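UDP-4-amino-4,6-dideoxy-N-acetyl-beta-L-altrosamine transaminase (Helicobacter pylori, PDB 2FNU) catalyses the pyridoxal-phosphate-dependent transamination of a UDP-4-keto sugar to UDP-4-amino-4,6-dideoxy-beta-L-AltNAc, the second step in making pseudaminic acid, which modifies flagellin. Local coordinates at residues Y6-L11 against P348-L353; N54-A59 against V176-A181; S127-G132 against S156-S161; I182-T187 against S282-P287. All coordinates share one frame; numbering follows the deposited sequence.

Interaction 1 (Y6-L11 against P348-L353); sequences YSEPCL and PCHANL. With UD1 (uridine-diphosphate-N-acetylglucosamine), chain F.
Both Glu8 (chi1 59°) and His350 (chi1 58°) hold CG in the crowded position between backbone N and carbonyl carbon, and this turns the carboxylate chain over the imidazole. In this fold type I aminotransferase the contact ties the N-terminal loop ahead of helix 13-23 to the loop between strand 344-347 and helix 355-370. Glu8 CG stands over the centre of one face of the His350 ring in a CH-pi contact, 3.5 Å from the centroid, and its carboxylate stacks at only 14° to the ring plane; a nearby negative charge could favour a more basic imidazole. Leu353 CB lies against the opposite face. His350 opens a type I beta turn, and its ND1 accepts from Asn352 N (3.1 Å), which helps to set the rotation of the ring, though the donor is tilted from its plane. Cys10 SG lies against the turn residues, 4.0 Å from Ala351 CB and beside Asn352, where a small sulfur side chain fits. The backbones join where Cys349 N donates to Tyr6 O at 2.9 Å, the donor lying above the carbonyl plane. The Tyr6 ring runs off from the contact to the nucleotide-sugar, and its OH is bonded to His315 as well. Lys26 of the second subunit packs on Glu8, Pro9 and Asn352. The phenol ends in a short hydrogen bond from Tyr6 OH to UD1 O1A, 2.5 Å long.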
# COMPACT_ATOMS: atom_id res chain seq x y z
N TYR B 6 6.63 23.16 -5.56
CA TYR B 6 5.70 23.82 -4.64
C TYR B 6 5.79 23.25 -3.23
O TYR B 6 5.47 23.93 -2.26
CB TYR B 6 4.26 23.83 -5.17
CG TYR B 6 3.44 22.56 -4.97
CD1 TYR B 6 2.75 22.34 -3.78
CD2 TYR B 6 3.34 21.60 -5.98
CE1 TYR B 6 1.98 21.21 -3.59
CE2 TYR B 6 2.56 20.45 -5.80
CZ TYR B 6 1.88 20.26 -4.61
OH TYR B 6 1.10 19.14 -4.40
N SER B 7 6.21 22.00 -3.14
CA SER B 7 6.56 21.41 -1.84
C SER B 7 7.61 20.35 -2.08
O SER B 7 7.74 19.84 -3.20
CB SER B 7 5.34 20.79 -1.14
OG SER B 7 5.69 20.36 0.18
N GLU B 8 8.39 20.06 -1.05
CA GLU B 8 9.35 18.95 -1.11
C GLU B 8 9.60 18.37 0.27
O GLU B 8 9.29 19.00 1.29
CB GLU B 8 10.66 19.40 -1.75
CG GLU B 8 11.32 20.50 -1.05
CD GLU B 8 12.48 21.11 -1.85
OE1 GLU B 8 13.49 21.37 -1.22
OE2 GLU B 8 12.38 21.34 -3.07
N PRO B 9 10.17 17.15 0.32
CA PRO B 9 10.48 16.58 1.62
C PRO B 9 11.64 17.32 2.26
O PRO B 9 12.51 17.84 1.56
CB PRO B 9 10.89 15.13 1.28
CG PRO B 9 11.43 15.21 -0.13
CD PRO B 9 10.57 16.26 -0.80
N CYS B 10 11.67 17.32 3.59
CA CYS B 10 12.70 18.04 4.32
C CYS B 10 13.31 17.11 5.36
O CYS B 10 12.97 17.18 6.55
CB CYS B 10 12.10 19.28 4.99
SG CYS B 10 11.38 20.44 3.78
N LEU B 11 14.21 16.23 4.91
CA LEU B 11 14.90 15.30 5.81
C LEU B 11 16.20 15.90 6.32
O LEU B 11 16.85 16.64 5.58
CB LEU B 11 15.21 13.98 5.08
CG LEU B 11 14.13 12.89 5.14
CD1 LEU B 11 12.77 13.42 4.76
CD2 LEU B 11 14.51 11.71 4.26
N PRO B 348 5.18 27.90 -3.92
CA PRO B 348 6.13 27.11 -3.13
C PRO B 348 6.10 27.42 -1.63
O PRO B 348 6.18 28.58 -1.21
CB PRO B 348 7.49 27.44 -3.75
CG PRO B 348 7.15 27.78 -5.20
CD PRO B 348 5.82 28.51 -5.10
N CYS B 349 5.97 26.37 -0.83
CA CYS B 349 5.84 26.53 0.61
C CYS B 349 6.21 25.19 1.22
O CYS B 349 5.50 24.20 1.03
CB CYS B 349 4.41 26.90 0.97
SG CYS B 349 4.17 27.13 2.75
N HIS B 350 7.36 25.15 1.88
CA HIS B 350 7.85 23.97 2.61
C HIS B 350 8.95 24.42 3.58
O HIS B 350 9.42 25.56 3.52
CB HIS B 350 8.37 22.87 1.67
CG HIS B 350 9.47 23.33 0.77
ND1 HIS B 350 10.78 23.38 1.18
CD2 HIS B 350 9.45 23.75 -0.52
CE1 HIS B 350 11.53 23.81 0.18
NE2 HIS B 350 10.75 24.06 -0.86
N ALA B 351 9.31 23.54 4.51
CA ALA B 351 10.18 23.95 5.62
C ALA B 351 11.60 24.32 5.21
O ALA B 351 12.32 24.96 5.98
CB ALA B 351 10.21 22.87 6.68
N ASN B 352 12.01 23.91 4.01
CA ASN B 352 13.37 24.22 3.56
C ASN B 352 13.47 25.43 2.65
O ASN B 352 14.55 25.71 2.11
CB ASN B 352 14.02 23.01 2.90
CG ASN B 352 14.62 22.03 3.92
OD1 ASN B 352 14.88 22.38 5.08
ND2 ASN B 352 14.87 20.81 3.48
N LEU B 353 12.37 26.14 2.47
CA LEU B 353 12.35 27.33 1.64
C LEU B 353 12.78 28.52 2.47
O LEU B 353 12.01 29.02 3.31
CB LEU B 353 10.93 27.52 1.09
CG LEU B 353 10.73 28.43 -0.12
CD1 LEU B 353 11.48 27.89 -1.34
CD2 LEU B 353 9.23 28.56 -0.39
C1' UD1 F . -1.32 14.67 -5.64
C2' UD1 F . -2.00 15.90 -5.00
C3' UD1 F . -1.54 16.14 -3.57
C4' UD1 F . -1.57 14.84 -2.75
C5' UD1 F . -0.92 13.64 -3.45
C6' UD1 F . 0.61 13.67 -3.36
C7' UD1 F . -2.62 17.52 -6.75
C8' UD1 F . -2.17 18.64 -7.65
N2' UD1 F . -1.76 17.08 -5.83
O1' UD1 F . 0.04 14.96 -5.96
O3' UD1 F . -2.40 17.11 -2.93
O5' UD1 F . -1.38 13.49 -4.81
O7' UD1 F . -3.73 17.06 -6.86
N1 UD1 F . 7.81 16.07 -5.17
C2 UD1 F . 9.02 16.01 -4.45
N3 UD1 F . 9.42 14.84 -3.92
C4 UD1 F . 8.70 13.72 -4.06
C5 UD1 F . 7.49 13.72 -4.76
C6 UD1 F . 7.04 14.90 -5.34
O2 UD1 F . 9.71 17.05 -4.31
O4 UD1 F . 9.11 12.66 -3.55
C1B UD1 F . 7.41 17.37 -5.76
C2B UD1 F . 8.03 17.46 -7.15
O2' UD1 F . 8.54 18.78 -7.35
C3B UD1 F . 6.89 17.17 -8.10
C4B UD1 F . 5.69 17.68 -7.33
O4B UD1 F . 5.99 17.46 -5.94
O3B UD1 F . 7.02 17.84 -9.36
C5B UD1 F . 4.45 16.90 -7.72
O5B UD1 F . 3.36 17.41 -6.97
PA UD1 F . 1.85 17.13 -7.48
O1A UD1 F . 0.89 17.62 -6.40
O2A UD1 F . 1.73 17.66 -8.90
O3A UD1 F . 1.95 15.51 -7.48
PB UD1 F . 0.66 14.53 -7.39
O1B UD1 F . -0.33 14.87 -8.49
O2B UD1 F . 1.20 13.11 -7.24
O HOH W 1 4.76 22.23 2.39
O HOH W 2 14.08 19.99 0.81
O HOH W 3 15.86 19.25 5.91

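Interaction 2 (N54-A59 against V176-A181); sequences NSATSA and VFSFHA. With PMP (4'-deoxy-4'-aminopyridoxal-5'-phosphate), chain E; UD1 (uridine-diphosphate-N-acetylglucosamine), chain F.
Val176, on the last part of strand 174-178, sets its CG1 anti to the backbone N (chi1 167°) and so lays that methyl 3.8 Å from Ala56 CB, with Ala59 CB a little farther along the same helix. Two alanines suit this spot because a bare methyl lets the helix come down close on the strand. Phe177 turns its ring to the other side of the sheet, toward Leu45 and Val194, and only its backbone faces the helix: its O lies 3.5 Å from Ala56 CB. Ser178 comes next, with CB against the same methyl and OG anti to the backbone N (chi1 175°). Here strand end and helix start form the phosphate cup of the fold type I PLP enzymes. Ser178 OG donates to PMP O2P (2.8 Å), Ala56 N reaches the same oxygen (2.9 Å), and Thr57 grips PMP O3P with both its N and its OG1, the latter at 2.7 Å. The N-terminus of helix 56-66, capped by Ser55 OG accepting from Ser58 N, would add a favourable dipole for the phosphate charge. Beyond the strand, His180 N donates back to Ser178 OG at 3.1 Å, an ST turn that steadies the hydroxyl. UD1 C6' sits over the centre of one face of the His180 ring, and Gln30 of the second subunit is bonded to its NE2. Ala181 CB finally meets the uracil at UD1 O4, 3.1 Å away.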
# COMPACT_ATOMS: atom_id res chain seq x y z
N ASN B 54 0.25 2.28 4.33
CA ASN B 54 1.22 2.57 3.27
C ASN B 54 0.96 3.91 2.56
O ASN B 54 1.84 4.46 1.91
CB ASN B 54 1.25 1.44 2.23
CG ASN B 54 0.04 1.44 1.34
OD1 ASN B 54 0.08 1.95 0.18
ND2 ASN B 54 -1.05 0.93 1.85
N SER B 55 -0.28 4.39 2.64
CA SER B 55 -0.66 5.67 2.03
C SER B 55 -1.93 6.18 2.72
O SER B 55 -2.66 5.38 3.33
CB SER B 55 -0.93 5.54 0.53
OG SER B 55 -2.09 4.73 0.31
N ALA B 56 -2.23 7.48 2.59
CA ALA B 56 -3.52 7.95 3.11
C ALA B 56 -4.71 7.41 2.31
O ALA B 56 -5.81 7.32 2.84
CB ALA B 56 -3.59 9.49 3.18
N THR B 57 -4.48 7.09 1.03
CA THR B 57 -5.57 6.51 0.22
C THR B 57 -5.96 5.14 0.78
O THR B 57 -7.15 4.81 0.87
CB THR B 57 -5.16 6.43 -1.25
OG1 THR B 57 -4.79 7.74 -1.67
CG2 THR B 57 -6.32 5.98 -2.11
N SER B 58 -4.97 4.35 1.22
CA SER B 58 -5.25 3.08 1.90
C SER B 58 -5.99 3.29 3.22
O SER B 58 -6.91 2.54 3.56
CB SER B 58 -3.97 2.27 2.13
OG SER B 58 -3.41 1.86 0.89
N ALA B 59 -5.54 4.31 3.96
CA ALA B 59 -6.21 4.71 5.20
C ALA B 59 -7.67 5.09 4.95
O ALA B 59 -8.57 4.65 5.69
CB ALA B 59 -5.45 5.85 5.84
N VAL B 176 -8.02 11.17 8.92
CA VAL B 176 -6.92 10.61 8.12
C VAL B 176 -5.84 11.66 7.95
O VAL B 176 -6.14 12.82 7.71
CB VAL B 176 -7.44 10.14 6.75
CG1 VAL B 176 -6.29 9.84 5.77
CG2 VAL B 176 -8.38 8.94 6.95
N PHE B 177 -4.57 11.24 8.06
CA PHE B 177 -3.43 12.08 7.71
C PHE B 177 -2.60 11.41 6.62
O PHE B 177 -2.58 10.19 6.51
CB PHE B 177 -2.54 12.31 8.93
CG PHE B 177 -3.23 13.08 10.04
CD1 PHE B 177 -3.79 12.41 11.12
CD2 PHE B 177 -3.35 14.45 9.97
CE1 PHE B 177 -4.44 13.12 12.14
CE2 PHE B 177 -4.01 15.18 10.98
CZ PHE B 177 -4.55 14.51 12.07
N SER B 178 -1.89 12.21 5.83
CA SER B 178 -0.97 11.66 4.84
C SER B 178 0.45 12.03 5.20
O SER B 178 0.72 13.14 5.65
CB SER B 178 -1.28 12.23 3.44
OG SER B 178 -0.32 11.79 2.47
N PHE B 179 1.38 11.11 4.93
CA PHE B 179 2.82 11.32 5.12
C PHE B 179 3.52 11.15 3.77
O PHE B 179 4.70 10.80 3.71
CB PHE B 179 3.39 10.33 6.13
CG PHE B 179 2.59 10.23 7.40
CD1 PHE B 179 2.13 9.01 7.85
CD2 PHE B 179 2.29 11.37 8.15
CE1 PHE B 179 1.36 8.90 9.02
CE2 PHE B 179 1.54 11.27 9.32
CZ PHE B 179 1.08 10.04 9.76
N HIS B 180 2.80 11.43 2.68
CA HIS B 180 3.41 11.50 1.36
C HIS B 180 4.61 12.45 1.40
O HIS B 180 4.67 13.37 2.23
CB HIS B 180 2.39 12.03 0.36
CG HIS B 180 2.90 12.11 -1.05
ND1 HIS B 180 3.53 13.24 -1.56
CD2 HIS B 180 2.88 11.21 -2.06
CE1 HIS B 180 3.87 13.02 -2.82
NE2 HIS B 180 3.46 11.80 -3.16
N ALA B 181 5.56 12.21 0.50
CA ALA B 181 6.80 13.00 0.38
C ALA B 181 6.64 14.50 0.60
O ALA B 181 7.52 15.13 1.18
CB ALA B 181 7.42 12.76 -0.99
N1 PMP E . -6.62 13.38 0.55
C2 PMP E . -6.04 14.59 0.27
C2A PMP E . -6.76 15.85 0.69
C3 PMP E . -4.80 14.62 -0.39
O3 PMP E . -4.19 15.82 -0.65
C4 PMP E . -4.16 13.42 -0.78
C4A PMP E . -2.87 13.43 -1.56
N4A PMP E . -2.77 14.56 -2.46
C5 PMP E . -4.75 12.20 -0.42
C6 PMP E . -5.94 12.21 0.30
C5A PMP E . -4.10 10.87 -0.76
O4P PMP E . -3.02 10.70 0.13
P PMP E . -1.81 9.69 -0.25
O1P PMP E . -0.99 10.41 -1.30
O2P PMP E . -1.03 9.54 1.01
O3P PMP E . -2.38 8.39 -0.73
C1' UD1 F . -1.32 14.67 -5.64
C2' UD1 F . -2.00 15.90 -5.00
C3' UD1 F . -1.54 16.14 -3.57
C4' UD1 F . -1.57 14.84 -2.75
C5' UD1 F . -0.92 13.64 -3.45
C6' UD1 F . 0.61 13.67 -3.36
C7' UD1 F . -2.62 17.52 -6.75
C8' UD1 F . -2.17 18.64 -7.65
N2' UD1 F . -1.76 17.08 -5.83
O1' UD1 F . 0.04 14.96 -5.96
O3' UD1 F . -2.40 17.11 -2.93
O5' UD1 F . -1.38 13.49 -4.81
O7' UD1 F . -3.73 17.06 -6.86
N1 UD1 F . 7.81 16.07 -5.17
C2 UD1 F . 9.02 16.01 -4.45
N3 UD1 F . 9.42 14.84 -3.92
C4 UD1 F . 8.70 13.72 -4.06
C5 UD1 F . 7.49 13.72 -4.76
C6 UD1 F . 7.04 14.90 -5.34
O2 UD1 F . 9.71 17.05 -4.31
O4 UD1 F . 9.11 12.66 -3.55
C1B UD1 F . 7.41 17.37 -5.76
C2B UD1 F . 8.03 17.46 -7.15
O2' UD1 F . 8.54 18.78 -7.35
C3B UD1 F . 6.89 17.17 -8.10
C4B UD1 F . 5.69 17.68 -7.33
O4B UD1 F . 5.99 17.46 -5.94
O3B UD1 F . 7.02 17.84 -9.36
C5B UD1 F . 4.45 16.90 -7.72
O5B UD1 F . 3.36 17.41 -6.97
PA UD1 F . 1.85 17.13 -7.48
O1A UD1 F . 0.89 17.62 -6.40
O2A UD1 F . 1.73 17.66 -8.90
O3A UD1 F . 1.95 15.51 -7.48
PB UD1 F . 0.66 14.53 -7.39
O1B UD1 F . -0.33 14.87 -8.49
O2B UD1 F . 1.20 13.11 -7.24

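Interaction 3 (S127-G132 against S156-S161); sequences SVDYAG and SHALGS. With PMP (4'-deoxy-4'-aminopyridoxal-5'-phosphate), chain E.
The cofactor pocket, on the side of the pyridine ring's phenolic oxygen, is where the loop following strand 122-128 meets the one following strand 150-154. His157 bridges the two. With CG beside the backbone N (chi1 -64°), its ring reaches the other loop and the cofactor through its two nitrogens, both at the ring edge: ND1 accepts from Ala131 N at 3.0 Å, close to the ring plane, while NE2 shares a hydrogen bond of 2.9 Å with PMP O3. A ring held by both nitrogens cannot easily rotate, so the backbone amide acts as a second-shell anchor for a first-shell group. Water 4 adds a bridge, donating to Asp129 O and accepting from His157 N. Alongside, Asp129 CB touches Ala158 CB at 3.8 Å; the carboxylate is engaged by Ser155 and Val135 N. Gly132, at a positive phi of 103° that suits a residue without a side chain, brings its N to 3.4 Å from His157 CB. Its carbonyl takes Ser161 OG in plane on a lone pair, at 2.5 Å, and the same hydroxyl is bonded to Ser282 N. Ser161 closes a type II beta turn begun at Ala158, with Gly160 in the third position. Ser156 OG is bonded to Asp154 OD2 close by PMP N1. Loops from the C-terminal ends of parallel strands close around the pyridine, as in the PLP site of fold type I aminotransferases.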
# COMPACT_ATOMS: atom_id res chain seq x y z
N SER B 127 -15.38 15.82 5.42
CA SER B 127 -14.79 17.13 5.16
C SER B 127 -13.28 16.99 4.91
O SER B 127 -12.69 15.95 5.23
CB SER B 127 -15.02 18.08 6.34
OG SER B 127 -14.49 17.53 7.55
N VAL B 128 -12.69 18.04 4.36
CA VAL B 128 -11.26 18.11 4.09
C VAL B 128 -10.72 19.43 4.64
O VAL B 128 -11.30 20.50 4.40
CB VAL B 128 -11.00 18.09 2.57
CG1 VAL B 128 -9.51 18.35 2.24
CG2 VAL B 128 -11.45 16.75 2.00
N ASP B 129 -9.60 19.37 5.37
CA ASP B 129 -8.99 20.60 5.89
C ASP B 129 -8.09 21.12 4.78
O ASP B 129 -6.91 20.76 4.69
CB ASP B 129 -8.21 20.28 7.16
CG ASP B 129 -9.08 19.67 8.23
OD1 ASP B 129 -10.23 20.15 8.43
OD2 ASP B 129 -8.65 18.69 8.86
N TYR B 130 -8.65 21.96 3.92
CA TYR B 130 -7.94 22.39 2.73
C TYR B 130 -6.73 23.25 3.10
O TYR B 130 -6.86 24.25 3.81
CB TYR B 130 -8.88 23.17 1.81
CG TYR B 130 -8.19 23.70 0.58
CD1 TYR B 130 -7.62 24.96 0.57
CD2 TYR B 130 -8.11 22.92 -0.57
CE1 TYR B 130 -6.98 25.46 -0.54
CE2 TYR B 130 -7.46 23.41 -1.71
CZ TYR B 130 -6.89 24.67 -1.67
OH TYR B 130 -6.26 25.17 -2.80
N ALA B 131 -5.56 22.86 2.55
CA ALA B 131 -4.28 23.54 2.77
C ALA B 131 -3.76 23.41 4.19
O ALA B 131 -2.73 23.98 4.52
CB ALA B 131 -4.34 25.04 2.35
N GLY B 132 -4.48 22.64 5.02
CA GLY B 132 -4.19 22.56 6.45
C GLY B 132 -5.14 23.34 7.32
O GLY B 132 -5.11 23.20 8.54
N SER B 156 -5.68 15.05 5.58
CA SER B 156 -4.40 14.68 4.98
C SER B 156 -3.39 15.82 4.97
O SER B 156 -2.18 15.56 5.08
CB SER B 156 -4.60 14.17 3.55
OG SER B 156 -5.14 12.86 3.55
N HIS B 157 -3.87 17.07 4.81
CA HIS B 157 -3.00 18.25 4.78
C HIS B 157 -2.63 18.79 6.15
O HIS B 157 -1.81 19.72 6.23
CB HIS B 157 -3.70 19.42 4.06
CG HIS B 157 -4.00 19.17 2.62
ND1 HIS B 157 -4.45 20.17 1.79
CD2 HIS B 157 -3.94 18.05 1.87
CE1 HIS B 157 -4.65 19.67 0.57
NE2 HIS B 157 -4.35 18.39 0.59
N ALA B 158 -3.26 18.26 7.19
CA ALA B 158 -3.43 19.06 8.41
C ALA B 158 -2.76 18.58 9.68
O ALA B 158 -3.14 19.02 10.77
CB ALA B 158 -4.93 19.29 8.69
N LEU B 159 -1.75 17.71 9.57
CA LEU B 159 -1.04 17.32 10.80
C LEU B 159 -0.40 18.56 11.45
O LEU B 159 0.43 19.26 10.85
CB LEU B 159 -0.00 16.25 10.53
CG LEU B 159 0.64 15.70 11.81
CD1 LEU B 159 -0.27 14.75 12.54
CD2 LEU B 159 1.96 15.04 11.45
N GLY B 160 -0.80 18.81 12.70
CA GLY B 160 -0.30 19.97 13.43
C GLY B 160 -1.25 21.16 13.41
O GLY B 160 -1.11 22.09 14.21
N SER B 161 -2.22 21.15 12.50
CA SER B 161 -3.24 22.20 12.47
C SER B 161 -4.12 22.14 13.71
O SER B 161 -4.27 21.07 14.31
CB SER B 161 -4.11 22.08 11.22
OG SER B 161 -3.31 22.22 10.05
N1 PMP E . -6.62 13.38 0.55
C2 PMP E . -6.04 14.59 0.27
C2A PMP E . -6.76 15.85 0.69
C3 PMP E . -4.80 14.62 -0.39
O3 PMP E . -4.19 15.82 -0.65
C4 PMP E . -4.16 13.42 -0.78
C4A PMP E . -2.87 13.43 -1.56
N4A PMP E . -2.77 14.56 -2.46
C5 PMP E . -4.75 12.20 -0.42
C6 PMP E . -5.94 12.21 0.30
C5A PMP E . -4.10 10.87 -0.76
O4P PMP E . -3.02 10.70 0.13
P PMP E . -1.81 9.69 -0.25
O1P PMP E . -0.99 10.41 -1.30
O2P PMP E . -1.03 9.54 1.01
O3P PMP E . -2.38 8.39 -0.73
O HOH W 4 -6.63 17.88 4.75

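Interaction 4 (I182-T187 against S282-P287); sequences IKPITT and SNHLYP. With UD1 (uridine-diphosphate-N-acetylglucosamine), chain F; PMP (4'-deoxy-4'-aminopyridoxal-5'-phosphate), chain E.
The His284 imidazole carries the aliphatic part of Lys183 on one face and a carbonyl and a water at its edge. Lys183 CD sits above the ring, offset toward the rim, in a CH-pi contact 3.9 Å from the centroid; the edge-on partners are Ile182 O and water 5, and the water joins Ile182 O to His284 ND1. Lys183 is the cofactor-attachment lysine of the fold type I aminotransferases, here released because the sugar has taken its place as an external aldimine. Bends at chi2 (-72°) and chi4 swing its end back toward His284, although its CB points away, and NZ comes within 3.1 Å of His284 NE2. Rigid Pro184 wedges beside the ring, CD 4.0 Å from His284 ND1, and rests CG on Ser282 CB. The Ser282 hydroxyl is bonded to His157 O and weakly accepts from His284 N. Ile182 CG2 packs against a face of the uracil, 3.5 Å from UD1 N1. At the catalytic end, Lys183 NZ donates to PMP O3 at 3.2 Å.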
# COMPACT_ATOMS: atom_id res chain seq x y z
N ILE B 182 5.55 15.08 0.11
CA ILE B 182 5.43 16.54 0.13
C ILE B 182 4.56 17.06 1.27
O ILE B 182 4.27 18.27 1.33
CB ILE B 182 4.96 17.11 -1.23
CG1 ILE B 182 3.53 16.65 -1.52
CG2 ILE B 182 5.96 16.69 -2.32
CD1 ILE B 182 2.90 17.24 -2.80
N LYS B 183 4.16 16.16 2.17
CA LYS B 183 3.23 16.54 3.24
C LYS B 183 3.93 17.12 4.47
O LYS B 183 5.16 17.17 4.53
CB LYS B 183 2.35 15.35 3.60
CG LYS B 183 1.34 14.98 2.50
CD LYS B 183 0.21 15.99 2.39
CE LYS B 183 -0.87 15.49 1.41
NZ LYS B 183 -1.36 16.57 0.54
N PRO B 184 3.15 17.62 5.44
CA PRO B 184 3.78 18.28 6.60
C PRO B 184 4.92 17.52 7.26
O PRO B 184 5.92 18.13 7.65
CB PRO B 184 2.59 18.52 7.54
CG PRO B 184 1.47 18.83 6.56
CD PRO B 184 1.67 17.76 5.49
N ILE B 185 4.77 16.21 7.40
CA ILE B 185 5.91 15.33 7.69
C ILE B 185 5.79 14.18 6.71
O ILE B 185 4.71 13.95 6.16
CB ILE B 185 5.97 14.77 9.13
CG1 ILE B 185 4.77 13.86 9.42
CG2 ILE B 185 6.17 15.91 10.15
CD1 ILE B 185 4.90 13.04 10.74
N THR B 186 6.87 13.43 6.52
CA THR B 186 6.85 12.37 5.52
C THR B 186 7.43 11.04 5.97
O THR B 186 8.32 10.99 6.83
CB THR B 186 7.58 12.81 4.22
OG1 THR B 186 7.31 11.85 3.20
CG2 THR B 186 9.10 12.89 4.43
N THR B 187 6.91 9.98 5.36
CA THR B 187 7.48 8.64 5.43
C THR B 187 7.71 8.13 3.98
O THR B 187 7.73 6.91 3.76
CB THR B 187 6.53 7.68 6.20
OG1 THR B 187 5.26 7.59 5.52
CG2 THR B 187 6.30 8.20 7.60
N SER B 282 -1.08 23.84 9.57
CA SER B 282 0.11 23.12 9.14
C SER B 282 0.83 23.87 8.01
O SER B 282 2.02 23.65 7.76
CB SER B 282 -0.31 21.75 8.62
OG SER B 282 -1.07 21.91 7.42
N ASN B 283 0.11 24.73 7.30
CA ASN B 283 0.66 25.44 6.14
C ASN B 283 1.17 24.48 5.08
O ASN B 283 2.22 24.69 4.49
CB ASN B 283 1.80 26.39 6.55
CG ASN B 283 1.32 27.53 7.42
OD1 ASN B 283 1.85 27.77 8.52
ND2 ASN B 283 0.32 28.25 6.95
N HIS B 284 0.42 23.39 4.85
CA HIS B 284 0.81 22.48 3.78
C HIS B 284 0.90 23.20 2.43
O HIS B 284 1.85 22.96 1.65
CB HIS B 284 -0.13 21.27 3.68
CG HIS B 284 0.13 20.43 2.48
ND1 HIS B 284 1.39 19.95 2.17
CD2 HIS B 284 -0.69 20.01 1.49
CE1 HIS B 284 1.33 19.28 1.03
NE2 HIS B 284 0.08 19.31 0.60
N LEU B 285 -0.10 24.05 2.16
CA LEU B 285 -0.11 24.88 0.94
C LEU B 285 -0.11 26.35 1.31
O LEU B 285 -0.55 26.72 2.41
CB LEU B 285 -1.35 24.63 0.08
CG LEU B 285 -1.68 23.19 -0.34
CD1 LEU B 285 -3.04 23.10 -1.07
CD2 LEU B 285 -0.57 22.64 -1.23
N TYR B 286 0.34 27.18 0.36
CA TYR B 286 0.15 28.63 0.46
C TYR B 286 -0.68 29.04 -0.76
O TYR B 286 -0.12 29.28 -1.84
CB TYR B 286 1.50 29.38 0.44
CG TYR B 286 1.32 30.85 0.65
CD1 TYR B 286 1.32 31.39 1.94
CD2 TYR B 286 1.09 31.71 -0.43
CE1 TYR B 286 1.14 32.77 2.16
CE2 TYR B 286 0.89 33.07 -0.22
CZ TYR B 286 0.92 33.59 1.06
OH TYR B 286 0.73 34.94 1.28
N PRO B 287 -2.02 29.02 -0.63
CA PRO B 287 -2.90 29.38 -1.75
C PRO B 287 -3.06 30.88 -1.93
O PRO B 287 -3.20 31.62 -0.95
CB PRO B 287 -4.27 28.79 -1.35
CG PRO B 287 -3.99 27.91 -0.14
CD PRO B 287 -2.79 28.54 0.53
C1' UD1 F . -1.32 14.67 -5.64
C2' UD1 F . -2.00 15.90 -5.00
C3' UD1 F . -1.54 16.14 -3.57
C4' UD1 F . -1.57 14.84 -2.75
C5' UD1 F . -0.92 13.64 -3.45
C6' UD1 F . 0.61 13.67 -3.36
C7' UD1 F . -2.62 17.52 -6.75
C8' UD1 F . -2.17 18.64 -7.65
N2' UD1 F . -1.76 17.08 -5.83
O1' UD1 F . 0.04 14.96 -5.96
O3' UD1 F . -2.40 17.11 -2.93
O5' UD1 F . -1.38 13.49 -4.81
O7' UD1 F . -3.73 17.06 -6.86
N1 UD1 F . 7.81 16.07 -5.17
C2 UD1 F . 9.02 16.01 -4.45
N3 UD1 F . 9.42 14.84 -3.92
C4 UD1 F . 8.70 13.72 -4.06
C5 UD1 F . 7.49 13.72 -4.76
C6 UD1 F . 7.04 14.90 -5.34
O2 UD1 F . 9.71 17.05 -4.31
O4 UD1 F . 9.11 12.66 -3.55
C1B UD1 F . 7.41 17.37 -5.76
C2B UD1 F . 8.03 17.46 -7.15
O2' UD1 F . 8.54 18.78 -7.35
C3B UD1 F . 6.89 17.17 -8.10
C4B UD1 F . 5.69 17.68 -7.33
O4B UD1 F . 5.99 17.46 -5.94
O3B UD1 F . 7.02 17.84 -9.36
C5B UD1 F . 4.45 16.90 -7.72
O5B UD1 F . 3.36 17.41 -6.97
PA UD1 F . 1.85 17.13 -7.48
O1A UD1 F . 0.89 17.62 -6.40
O2A UD1 F . 1.73 17.66 -8.90
O3A UD1 F . 1.95 15.51 -7.48
PB UD1 F . 0.66 14.53 -7.39
O1B UD1 F . -0.33 14.87 -8.49
O2B UD1 F . 1.20 13.11 -7.24
N1 PMP E . -6.62 13.38 0.55
C2 PMP E . -6.04 14.59 0.27
C2A PMP E . -6.76 15.85 0.69
C3 PMP E . -4.80 14.62 -0.39
O3 PMP E . -4.19 15.82 -0.65
C4 PMP E . -4.16 13.42 -0.78
C4A PMP E . -2.87 13.43 -1.56
N4A PMP E . -2.77 14.56 -2.46
C5 PMP E . -4.75 12.20 -0.42
C6 PMP E . -5.94 12.21 0.30
C5A PMP E . -4.10 10.87 -0.76
O4P PMP E . -3.02 10.70 0.13
P PMP E . -1.81 9.69 -0.25
O1P PMP E . -0.99 10.41 -1.30
O2P PMP E . -1.03 9.54 1.01
O3P PMP E . -2.38 8.39 -0.73
O HOH W 5 3.82 20.17 3.70

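Overall arrangement
Interactions 2, 3 and 4 are fully buried and meet around the cofactor, while interaction 1, largely buried too, lies farther from the chain's centre and has a more open rim. Interactions 2 and 3 both rise from the seven-stranded sheet: the first is apolar methyl packing beside a phosphate cup, the second hydrogen bonds that fix a histidine. Interaction 4 brings the lysine loop against the loop that leads into the small antiparallel sheet, and Ser282 joins it to interaction 3. Ser7 OG, bonded to Ile182 O, links interactions 1 and 4. Interactions 1, 2 and 4 share the nucleotide-sugar; interactions 1, 2 and, through Thr186, 4 also meet the second subunit, and interaction 3 does not.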